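Local coordinates for protein N-acetylglucosaminidase (Paenibacillus barengoltzii, PDB 6INX) that probably hydrolyses glycosidic bonds of N-acetylglucosamine in glycans, as a glycoside hydrolase of family 18 built on a TIM barrel, at residues G71-G76 with A116-A121; Y163-T168 with N218-A223; V180-Y185 with E228-G233; N200-T205 with S212-V217. All coordinates share one frame; numbering follows the deposited sequence.

Contact 1: residues G71-G76 with A116-A121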
# COMPACT_ATOMS: atom_id res chain seq x y z
N GLY A 71 6.89 2.97 21.01
CA GLY A 71 6.31 4.06 20.26
C GLY A 71 7.09 4.33 18.99
O GLY A 71 8.19 3.81 18.78
N TRP A 72 6.51 5.16 18.13
CA TRP A 72 7.15 5.46 16.86
C TRP A 72 8.50 6.13 17.07
O TRP A 72 8.60 7.14 17.78
CB TRP A 72 6.25 6.36 16.01
CG TRP A 72 6.83 6.63 14.64
CD1 TRP A 72 7.44 7.77 14.21
CD2 TRP A 72 6.86 5.72 13.54
NE1 TRP A 72 7.84 7.64 12.91
CE2 TRP A 72 7.49 6.38 12.47
CE3 TRP A 72 6.40 4.42 13.35
CZ2 TRP A 72 7.68 5.78 11.22
CZ3 TRP A 72 6.59 3.82 12.12
CH2 TRP A 72 7.23 4.50 11.07
N SER A 73 9.53 5.55 16.46
CA SER A 73 10.93 5.99 16.47
C SER A 73 11.69 5.62 17.73
O SER A 73 12.85 6.01 17.88
CB SER A 73 11.13 7.48 16.15
OG SER A 73 10.58 7.78 14.88
N ALA A 74 11.08 4.85 18.63
CA ALA A 74 11.78 4.37 19.82
C ALA A 74 12.60 3.15 19.44
O ALA A 74 12.04 2.12 19.03
CB ALA A 74 10.76 4.02 20.90
N GLY A 75 13.92 3.24 19.58
CA GLY A 75 14.81 2.19 19.15
C GLY A 75 15.17 1.22 20.26
O GLY A 75 14.65 1.28 21.37
N GLY A 76 16.08 0.31 19.92
CA GLY A 76 16.62 -0.64 20.88
C GLY A 76 15.99 -2.02 20.83
O GLY A 76 16.54 -2.94 21.44
N ALA A 116 12.63 -0.72 9.59
CA ALA A 116 13.48 0.33 10.11
C ALA A 116 12.99 1.72 9.72
O ALA A 116 13.70 2.71 9.98
CB ALA A 116 14.92 0.12 9.64
N GLU A 117 11.79 1.82 9.14
CA GLU A 117 11.31 3.07 8.57
C GLU A 117 11.19 4.19 9.60
O GLU A 117 11.22 5.37 9.22
CB GLU A 117 9.96 2.84 7.89
CG GLU A 117 10.04 2.29 6.48
CD GLU A 117 10.19 0.78 6.39
OE1 GLU A 117 10.37 0.11 7.42
OE2 GLU A 117 10.17 0.29 5.23
N ALA A 118 11.04 3.86 10.88
CA ALA A 118 10.94 4.89 11.90
C ALA A 118 12.29 5.42 12.34
O ALA A 118 12.34 6.27 13.24
CB ALA A 118 10.16 4.37 13.12
N GLY A 119 13.37 4.98 11.71
CA GLY A 119 14.70 5.40 12.10
C GLY A 119 15.30 4.58 13.20
O GLY A 119 16.09 5.10 14.00
N ILE A 120 14.93 3.30 13.28
CA ILE A 120 15.42 2.39 14.30
C ILE A 120 16.09 1.21 13.60
O ILE A 120 15.94 1.01 12.39
CB ILE A 120 14.28 1.90 15.24
CG1 ILE A 120 13.23 1.10 14.45
CG2 ILE A 120 13.65 3.09 15.95
CD1 ILE A 120 12.21 0.35 15.34
N ALA A 121 16.85 0.44 14.36
CA ALA A 121 17.45 -0.75 13.78
C ALA A 121 16.40 -1.82 13.49
O ALA A 121 15.36 -1.93 14.17
CB ALA A 121 18.50 -1.32 14.73
O HOH W 1 15.53 5.91 17.26
O HOH W 2 17.32 0.99 17.25

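Contact 2: residues Y163-T168 with N218-A223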
# COMPACT_ATOMS: atom_id res chain seq x y z
N TYR A 163 2.26 -5.58 5.83
CA TYR A 163 3.67 -5.58 6.22
C TYR A 163 3.86 -6.19 7.61
O TYR A 163 4.86 -6.87 7.86
CB TYR A 163 4.25 -4.16 6.18
CG TYR A 163 3.64 -3.21 7.19
CD1 TYR A 163 2.57 -2.39 6.86
CD2 TYR A 163 4.13 -3.13 8.50
CE1 TYR A 163 2.00 -1.53 7.79
CE2 TYR A 163 3.56 -2.27 9.44
CZ TYR A 163 2.50 -1.48 9.07
OH TYR A 163 1.92 -0.63 9.99
N TYR A 164 2.92 -5.92 8.53
CA TYR A 164 3.15 -6.35 9.91
C TYR A 164 3.02 -7.86 10.03
O TYR A 164 3.82 -8.51 10.73
CB TYR A 164 2.18 -5.65 10.86
CG TYR A 164 2.57 -5.87 12.31
CD1 TYR A 164 2.07 -6.97 13.01
CD2 TYR A 164 3.45 -5.01 12.95
CE1 TYR A 164 2.43 -7.19 14.33
CE2 TYR A 164 3.82 -5.22 14.28
CZ TYR A 164 3.31 -6.31 14.96
OH TYR A 164 3.67 -6.54 16.27
N ILE A 165 2.03 -8.44 9.34
CA ILE A 165 1.90 -9.89 9.26
C ILE A 165 3.16 -10.51 8.67
O ILE A 165 3.66 -11.53 9.16
CB ILE A 165 0.66 -10.24 8.42
CG1 ILE A 165 -0.61 -9.61 9.02
CG2 ILE A 165 0.52 -11.75 8.25
CD1 ILE A 165 -0.97 -10.16 10.38
N ASP A 166 3.70 -9.88 7.62
CA ASP A 166 4.87 -10.43 6.94
C ASP A 166 6.12 -10.36 7.81
O ASP A 166 7.05 -11.13 7.58
CB ASP A 166 5.12 -9.69 5.63
CG ASP A 166 4.02 -9.92 4.60
OD1 ASP A 166 3.20 -10.84 4.80
OD2 ASP A 166 3.99 -9.20 3.58
N GLY A 167 6.16 -9.45 8.78
CA GLY A 167 7.32 -9.32 9.65
C GLY A 167 7.21 -10.02 10.98
O GLY A 167 8.11 -9.87 11.82
N THR A 168 6.15 -10.79 11.21
CA THR A 168 5.93 -11.45 12.50
C THR A 168 5.39 -12.86 12.27
O THR A 168 5.09 -13.26 11.14
CB THR A 168 4.92 -10.68 13.35
OG1 THR A 168 3.70 -10.54 12.61
CG2 THR A 168 5.44 -9.29 13.68
N ASN A 218 -9.45 -8.95 9.51
CA ASN A 218 -9.42 -10.14 8.68
C ASN A 218 -8.00 -10.67 8.48
O ASN A 218 -7.77 -11.88 8.55
CB ASN A 218 -10.12 -9.85 7.35
CG ASN A 218 -11.63 -9.79 7.50
OD1 ASN A 218 -12.19 -10.25 8.50
ND2 ASN A 218 -12.30 -9.22 6.50
N LEU A 219 -7.03 -9.78 8.25
CA LEU A 219 -5.64 -10.22 8.10
C LEU A 219 -5.14 -10.93 9.36
O LEU A 219 -4.51 -11.99 9.28
CB LEU A 219 -4.73 -9.01 7.83
CG LEU A 219 -4.75 -8.35 6.46
CD1 LEU A 219 -3.79 -7.16 6.46
CD2 LEU A 219 -4.38 -9.35 5.38
N PHE A 220 -5.41 -10.35 10.53
CA PHE A 220 -4.90 -10.93 11.76
C PHE A 220 -5.63 -12.22 12.13
O PHE A 220 -5.02 -13.15 12.66
CB PHE A 220 -4.95 -9.89 12.88
CG PHE A 220 -3.78 -8.94 12.86
CD1 PHE A 220 -2.69 -9.17 13.69
CD2 PHE A 220 -3.74 -7.87 11.99
CE1 PHE A 220 -1.59 -8.32 13.65
CE2 PHE A 220 -2.64 -7.01 11.95
CZ PHE A 220 -1.57 -7.24 12.79
N VAL A 221 -6.94 -12.29 11.87
CA VAL A 221 -7.66 -13.55 12.09
C VAL A 221 -7.09 -14.65 11.22
O VAL A 221 -6.82 -15.76 11.68
CB VAL A 221 -9.17 -13.35 11.84
CG1 VAL A 221 -9.88 -14.70 11.84
CG2 VAL A 221 -9.76 -12.43 12.89
N ARG A 222 -6.88 -14.35 9.93
CA ARG A 222 -6.33 -15.34 9.02
C ARG A 222 -4.90 -15.72 9.38
O ARG A 222 -4.47 -16.84 9.10
CB ARG A 222 -6.42 -14.84 7.58
CG ARG A 222 -7.81 -15.03 7.03
CD ARG A 222 -8.10 -14.25 5.77
NE ARG A 222 -9.53 -13.97 5.71
CZ ARG A 222 -10.05 -12.78 5.45
NH1 ARG A 222 -9.26 -11.75 5.18
NH2 ARG A 222 -11.37 -12.62 5.43
N ALA A 223 -4.17 -14.81 10.03
CA ALA A 223 -2.83 -15.10 10.49
C ALA A 223 -2.82 -15.92 11.78
O ALA A 223 -1.75 -16.37 12.20
CB ALA A 223 -2.05 -13.79 10.67

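Contact 3: residues V180-Y185 with E228-G233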
# COMPACT_ATOMS: atom_id res chain seq x y z
N VAL A 180 -4.05 -8.45 21.56
CA VAL A 180 -3.29 -7.76 20.52
C VAL A 180 -4.07 -6.49 20.17
O VAL A 180 -5.22 -6.57 19.74
CB VAL A 180 -3.14 -8.64 19.27
CG1 VAL A 180 -2.40 -7.88 18.15
CG2 VAL A 180 -2.46 -9.95 19.62
N GLN A 181 -3.44 -5.33 20.34
CA GLN A 181 -4.07 -4.07 19.96
C GLN A 181 -3.67 -3.73 18.54
O GLN A 181 -2.49 -3.47 18.27
CB GLN A 181 -3.63 -2.97 20.92
CG GLN A 181 -3.96 -3.27 22.35
CD GLN A 181 -3.35 -2.27 23.28
OE1 GLN A 181 -2.13 -2.24 23.45
NE2 GLN A 181 -4.18 -1.43 23.88
N LEU A 182 -4.63 -3.72 17.63
CA LEU A 182 -4.35 -3.35 16.25
C LEU A 182 -4.41 -1.84 16.13
O LEU A 182 -5.44 -1.22 16.40
CB LEU A 182 -5.35 -4.00 15.28
CG LEU A 182 -5.50 -5.51 15.35
CD1 LEU A 182 -6.48 -5.96 14.27
CD2 LEU A 182 -4.14 -6.16 15.21
N MET A 183 -3.30 -1.25 15.72
CA MET A 183 -3.23 0.21 15.57
C MET A 183 -3.90 0.58 14.25
O MET A 183 -3.26 0.91 13.25
CB MET A 183 -1.78 0.68 15.63
CG MET A 183 -1.22 0.65 17.06
SD MET A 183 0.45 1.30 17.18
CE MET A 183 1.29 0.00 16.28
N THR A 184 -5.24 0.51 14.26
CA THR A 184 -6.05 0.85 13.08
C THR A 184 -6.25 2.37 12.99
O THR A 184 -7.37 2.90 12.95
CB THR A 184 -7.35 0.06 13.04
OG1 THR A 184 -8.10 0.27 14.25
CG2 THR A 184 -7.08 -1.43 12.87
N TYR A 185 -5.12 3.06 12.97
CA TYR A 185 -5.03 4.50 12.78
C TYR A 185 -3.67 4.77 12.15
O TYR A 185 -2.80 3.89 12.12
CB TYR A 185 -5.27 5.30 14.07
CG TYR A 185 -4.59 4.81 15.33
CD1 TYR A 185 -3.22 4.94 15.50
CD2 TYR A 185 -5.33 4.24 16.36
CE1 TYR A 185 -2.61 4.51 16.67
CE2 TYR A 185 -4.72 3.82 17.54
CZ TYR A 185 -3.36 3.95 17.68
OH TYR A 185 -2.72 3.53 18.83
N GLU A 228 -11.24 -13.17 20.07
CA GLU A 228 -11.40 -12.71 21.44
C GLU A 228 -10.16 -12.00 21.98
O GLU A 228 -10.21 -11.44 23.08
CB GLU A 228 -11.79 -13.87 22.36
CG GLU A 228 -10.71 -14.92 22.54
CD GLU A 228 -10.86 -16.09 21.58
OE1 GLU A 228 -10.40 -17.19 21.92
OE2 GLU A 228 -11.44 -15.90 20.48
N LYS A 229 -9.05 -12.01 21.23
CA LYS A 229 -7.85 -11.28 21.61
C LYS A 229 -7.62 -10.01 20.80
O LYS A 229 -6.60 -9.35 21.00
CB LYS A 229 -6.61 -12.18 21.50
CG LYS A 229 -6.49 -13.21 22.61
CD LYS A 229 -5.11 -13.86 22.60
CE LYS A 229 -4.95 -14.78 23.80
NZ LYS A 229 -3.61 -15.43 23.82
N ILE A 230 -8.52 -9.65 19.88
CA ILE A 230 -8.28 -8.51 19.00
C ILE A 230 -8.96 -7.28 19.56
O ILE A 230 -10.19 -7.25 19.72
CB ILE A 230 -8.76 -8.80 17.57
CG1 ILE A 230 -7.89 -9.91 16.97
CG2 ILE A 230 -8.68 -7.53 16.73
CD1 ILE A 230 -8.25 -10.29 15.55
N VAL A 231 -8.16 -6.24 19.82
CA VAL A 231 -8.63 -4.93 20.24
C VAL A 231 -8.35 -3.98 19.08
O VAL A 231 -7.21 -3.88 18.62
CB VAL A 231 -7.91 -4.49 21.52
CG1 VAL A 231 -8.18 -3.02 21.85
CG2 VAL A 231 -8.29 -5.41 22.69
N ILE A 232 -9.39 -3.30 18.57
CA ILE A 232 -9.19 -2.39 17.43
C ILE A 232 -8.89 -0.98 17.92
O ILE A 232 -8.98 -0.69 19.11
CB ILE A 232 -10.36 -2.41 16.44
CG1 ILE A 232 -11.64 -1.89 17.10
CG2 ILE A 232 -10.55 -3.81 15.88
CD1 ILE A 232 -12.76 -1.54 16.12
N GLY A 233 -8.51 -0.09 17.00
CA GLY A 233 -8.02 1.23 17.35
C GLY A 233 -8.91 2.36 16.88
O GLY A 233 -9.44 2.33 15.76

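Contact 4: residues N200-T205 with S212-V217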
# COMPACT_ATOMS: atom_id res chain seq x y z
N ASN A 200 -10.25 4.31 9.15
CA ASN A 200 -11.55 3.92 8.60
C ASN A 200 -11.96 2.51 8.99
O ASN A 200 -11.18 1.56 8.88
CB ASN A 200 -11.54 4.03 7.07
CG ASN A 200 -10.38 3.26 6.42
OD1 ASN A 200 -9.22 3.35 6.85
ND2 ASN A 200 -10.69 2.52 5.34
N LEU A 201 -13.23 2.37 9.39
CA LEU A 201 -13.78 1.06 9.69
C LEU A 201 -13.75 0.13 8.47
O LEU A 201 -13.30 -1.02 8.56
CB LEU A 201 -15.21 1.21 10.23
CG LEU A 201 -15.87 -0.11 10.61
CD1 LEU A 201 -15.03 -0.86 11.62
CD2 LEU A 201 -17.27 0.15 11.16
N TYR A 202 -14.25 0.60 7.31
CA TYR A 202 -14.30 -0.24 6.12
C TYR A 202 -13.52 0.38 4.97
O TYR A 202 -13.35 1.60 4.90
CB TYR A 202 -15.74 -0.48 5.64
CG TYR A 202 -16.64 -1.23 6.60
CD1 TYR A 202 -16.49 -2.59 6.82
CD2 TYR A 202 -17.64 -0.56 7.28
CE1 TYR A 202 -17.33 -3.26 7.70
CE2 TYR A 202 -18.48 -1.22 8.16
CZ TYR A 202 -18.32 -2.56 8.36
OH TYR A 202 -19.16 -3.21 9.25
N THR A 203 -13.09 -0.47 4.05
CA THR A 203 -12.39 -0.02 2.85
C THR A 203 -13.38 0.56 1.86
O THR A 203 -14.47 0.02 1.66
CB THR A 203 -11.63 -1.19 2.23
OG1 THR A 203 -10.72 -1.72 3.20
CG2 THR A 203 -10.86 -0.76 0.98
N GLY A 204 -13.02 1.69 1.26
CA GLY A 204 -13.89 2.38 0.32
C GLY A 204 -13.55 2.11 -1.14
O GLY A 204 -12.39 1.92 -1.50
N THR A 205 -14.59 2.15 -1.98
CA THR A 205 -14.40 1.99 -3.41
C THR A 205 -13.62 3.18 -3.97
O THR A 205 -13.85 4.33 -3.60
CB THR A 205 -15.76 1.85 -4.13
OG1 THR A 205 -15.55 1.60 -5.53
CG2 THR A 205 -16.60 3.11 -4.00
N SER A 212 -8.15 -1.05 6.16
CA SER A 212 -9.25 -0.55 6.97
C SER A 212 -9.23 -1.38 8.25
O SER A 212 -8.50 -2.37 8.34
CB SER A 212 -10.60 -0.70 6.26
OG SER A 212 -10.91 -2.06 6.05
N VAL A 213 -10.04 -0.98 9.24
CA VAL A 213 -10.22 -1.82 10.43
C VAL A 213 -10.64 -3.22 10.01
O VAL A 213 -10.06 -4.23 10.44
CB VAL A 213 -11.25 -1.21 11.39
CG1 VAL A 213 -11.60 -2.23 12.50
CG2 VAL A 213 -10.78 0.11 11.98
N ASP A 214 -11.68 -3.30 9.17
CA ASP A 214 -12.23 -4.58 8.76
C ASP A 214 -11.17 -5.42 8.04
O ASP A 214 -11.00 -6.61 8.34
CB ASP A 214 -13.45 -4.31 7.88
CG ASP A 214 -14.11 -5.56 7.34
OD1 ASP A 214 -14.45 -6.48 8.12
OD2 ASP A 214 -14.32 -5.59 6.11
N ALA A 215 -10.43 -4.82 7.11
CA ALA A 215 -9.41 -5.58 6.40
C ALA A 215 -8.28 -6.01 7.33
O ALA A 215 -7.73 -7.11 7.19
CB ALA A 215 -8.85 -4.79 5.22
N SER A 216 -7.94 -5.17 8.31
CA SER A 216 -6.87 -5.49 9.26
C SER A 216 -7.28 -6.65 10.16
O SER A 216 -6.51 -7.60 10.34
CB SER A 216 -6.50 -4.24 10.07
OG SER A 216 -5.48 -4.53 11.01
N VAL A 217 -8.49 -6.59 10.73
CA VAL A 217 -9.00 -7.69 11.54
C VAL A 217 -8.97 -8.99 10.75
O VAL A 217 -8.48 -10.02 11.23
CB VAL A 217 -10.41 -7.35 12.05
CG1 VAL A 217 -11.04 -8.58 12.72
CG2 VAL A 217 -10.37 -6.15 13.00
O HOH W 3 -13.57 -3.43 4.27

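Contact 1: residues G71-G76 with A116-A121
Ala118 sets its methyl group on the indole of Trp72, a CH-pi contact: CB of Ala118 lies 3.3 Å from the centroid of the six-membered ring of Trp72, 9° off the ring normal. The backbone follows it in, with Ala118 CA 3.4 Å from Trp72 CZ2. CG of Trp72, anti to its backbone N (chi1 -177°), starts the indole toward Ala118. Glu111, Tyr112 and Phe191 also touch this indole.

The direct hydrogen bond between the segments runs from Ser73 OG to Ala118 O at 2.8 Å, and it uses a lone pair in the carbonyl plane. Ser73 CA also faces Ala118 O in a CA-H...O contact. Ser73 is the third residue of a type II turn, Gly71 to Ala74, closed by Ala74 N bonding Gly71 O at 3.1 Å.

Van der Waals packing continues along the segment through Ile120, whose CG2 rests 3.5 Å from Gly75 CA and 3.6 Å from Ser73 O. Two waters add further links. One donates to Ser73 O and, weakly, to Gly119 O. The other accepts from both Gly76 N and Ala121 N, the former 3.0 Å away, where Gly76 holds the N-cap position of helix 77-81.

These loops leave the C-terminal ends of neighbouring barrel strands 64-70 and 105-109, the end that carries the active site in TIM-barrel enzymes, and Glu117 packs on Gly206 of the second subunit. The chemistry implies a surface junction: one methyl-on-indole contact, one direct hydrogen bond and the packing of Ile120 join the loops, and two waters supply further polar links.

Contact 2: residues Y163-T168 with N218-A223
Ile165 and Ala223 mark the closest backbone approach, their CA atoms 7.1 Å apart, where the last turn of helix 162-166 comes up to the C-terminal part of helix 213-222. Side chains fill that gap. Ile165 CD1 stands over the Phe220 ring, 3.6 Å from its centroid and only 3° off the normal, a CH-pi contact over the ring centre. The chi2 of Ile165, -65°, is what turns CD1 to this spot, where it also touches Ala223 CB at 3.8 Å. Nearer its backbone, CG1 of Ile165 is 4.3 Å from CB of Leu219.

Tyr164 meets the same phenylalanine differently. Its CD1 comes in at the edge of the Phe220 ring, 3.7 Å from CZ, and the two side chains cross at about a right angle. Both aromatics touch Ala158 on strand 153-159 and Met170 on helix 170-173, so the contact belongs to the outer layer of the TIM barrel, where helices cover the strands. An alanine at Phe220 would probably leave Ile165 CD1 without the ring beneath it and open a gap beside Tyr164 CD1.

Tyr164 is also braced from within its own segment. Thr168 OG1 donates to Tyr164 O at 2.8 Å, the donor tilted 29° from the carbonyl plane, while Thr168 CG2 sits 3.7 Å above the plane of the Tyr164 ring, offset toward its rim. At the neighbouring position Asp166 OD2 forms a salt bridge with Arg210 of the second subunit.

Contact 3: residues V180-Y185 with E228-G233
Tyr185 turns an edge of its ring to Gly233, with CD2 4.1 Å from Gly233 C, while Met183 CA lies over the centre of one face, 4.3 Å above the plane. Met322 and Trp324 of strand 320-324 touch this side chain too. The other flat group, the Gln181 amide, looks elsewhere: its NE2 bonds Asn31 OD1.

The backbones themselves run parallel, strands 180-183 and 230-233 making an angle of 25°. Val180 N donates to Lys229 O at 2.8 Å, Val231 N returns a bond to Val180 O at 3.0 Å, and Leu182 N reaches Val231 O at 2.8 Å. Beyond Leu182 the chain bends through inverse gamma turns centred on Met183 and Thr184, and a side chain takes over: Thr184 OG1 accepts from Gly233 N at 2.8 Å. Thr184 chi1, 56°, sets OG1 between its own backbone N and carbonyl carbon, facing the Gly233 N-H.

Val180 and Ile230 share one face of the sheet. Leu182 CD1 packs 3.7 Å from Ile230 CG2, and helix 213-222 covers the pair through Phe220, Ser216 and Val221. Gln181 and Val231 point to the other face, the barrel interior. Two parallel neighbouring strands joined by a helix lying against them make a beta-alpha-beta crossover, the repeating element of the TIM barrel of family 18.

Contact 4: residues N200-T205 with S212-V217
Ser212 and Thr203 meet hydroxyl to hydroxyl, Ser212 OG donating to Thr203 OG1 at 2.9 Å. A chi1 of 64° places OG of Ser212 between its backbone N and carbonyl carbon, where it also accepts from Ala215 N at 3.0 Å. Thr203 OG1 bonds Arg210 O.

Asn200 has its CG in the equivalent position (chi1 53°). Its ND2 packs 3.4 Å from Ser212 CB and bonds Tyr202 O at 2.8 Å from above the carbonyl plane, and Ile211 O. An alanine here would probably leave both carbonyls without their amide partner and the loop less firmly folded.

Leu201 lays CD1 3.8 Å from Val213 CG1. Asp214 CG is anti to its backbone N, and its OD2 lies in plane at the edge of the Tyr202 ring, ring and carboxylate turned 67° apart. Asp214 CB touches Tyr202 CD1 at 3.7 Å; OD2 accepts a hydrogen bond from a water that accepts from Thr203 N, and OD1 bonds Tyr312 OH.

Along the backbone, Val213 N bonds Asn200 O at 2.8 Å, and Asp214 N bonds Leu201 O. With Ser212 OG taking Ala215 N, this is a serine N-cap completed by loop carbonyls, at the start of barrel helix 213-222.

From the N terminus, contact 1 comes first and stands alone: it closes the loop from strand 64-70, through two helices and strand 105-109, before the others begin. The remaining three interlock. Residues 163-168 open contact 2, 180-185 open contact 3 and 200-205 open contact 4. Contact 4 closes almost at once at 212-217, nested inside both others; contact 2 closes next at 218-223, then contact 3 at 228-233, so 2 and 3 cross. Helix 213-222 serves contacts 2 and 4 and packs on the strands of contact 3, tying barrel strands, outer helix and the loop before it together. Contact 1 sits about 20 Å from contact 2, centre to centre.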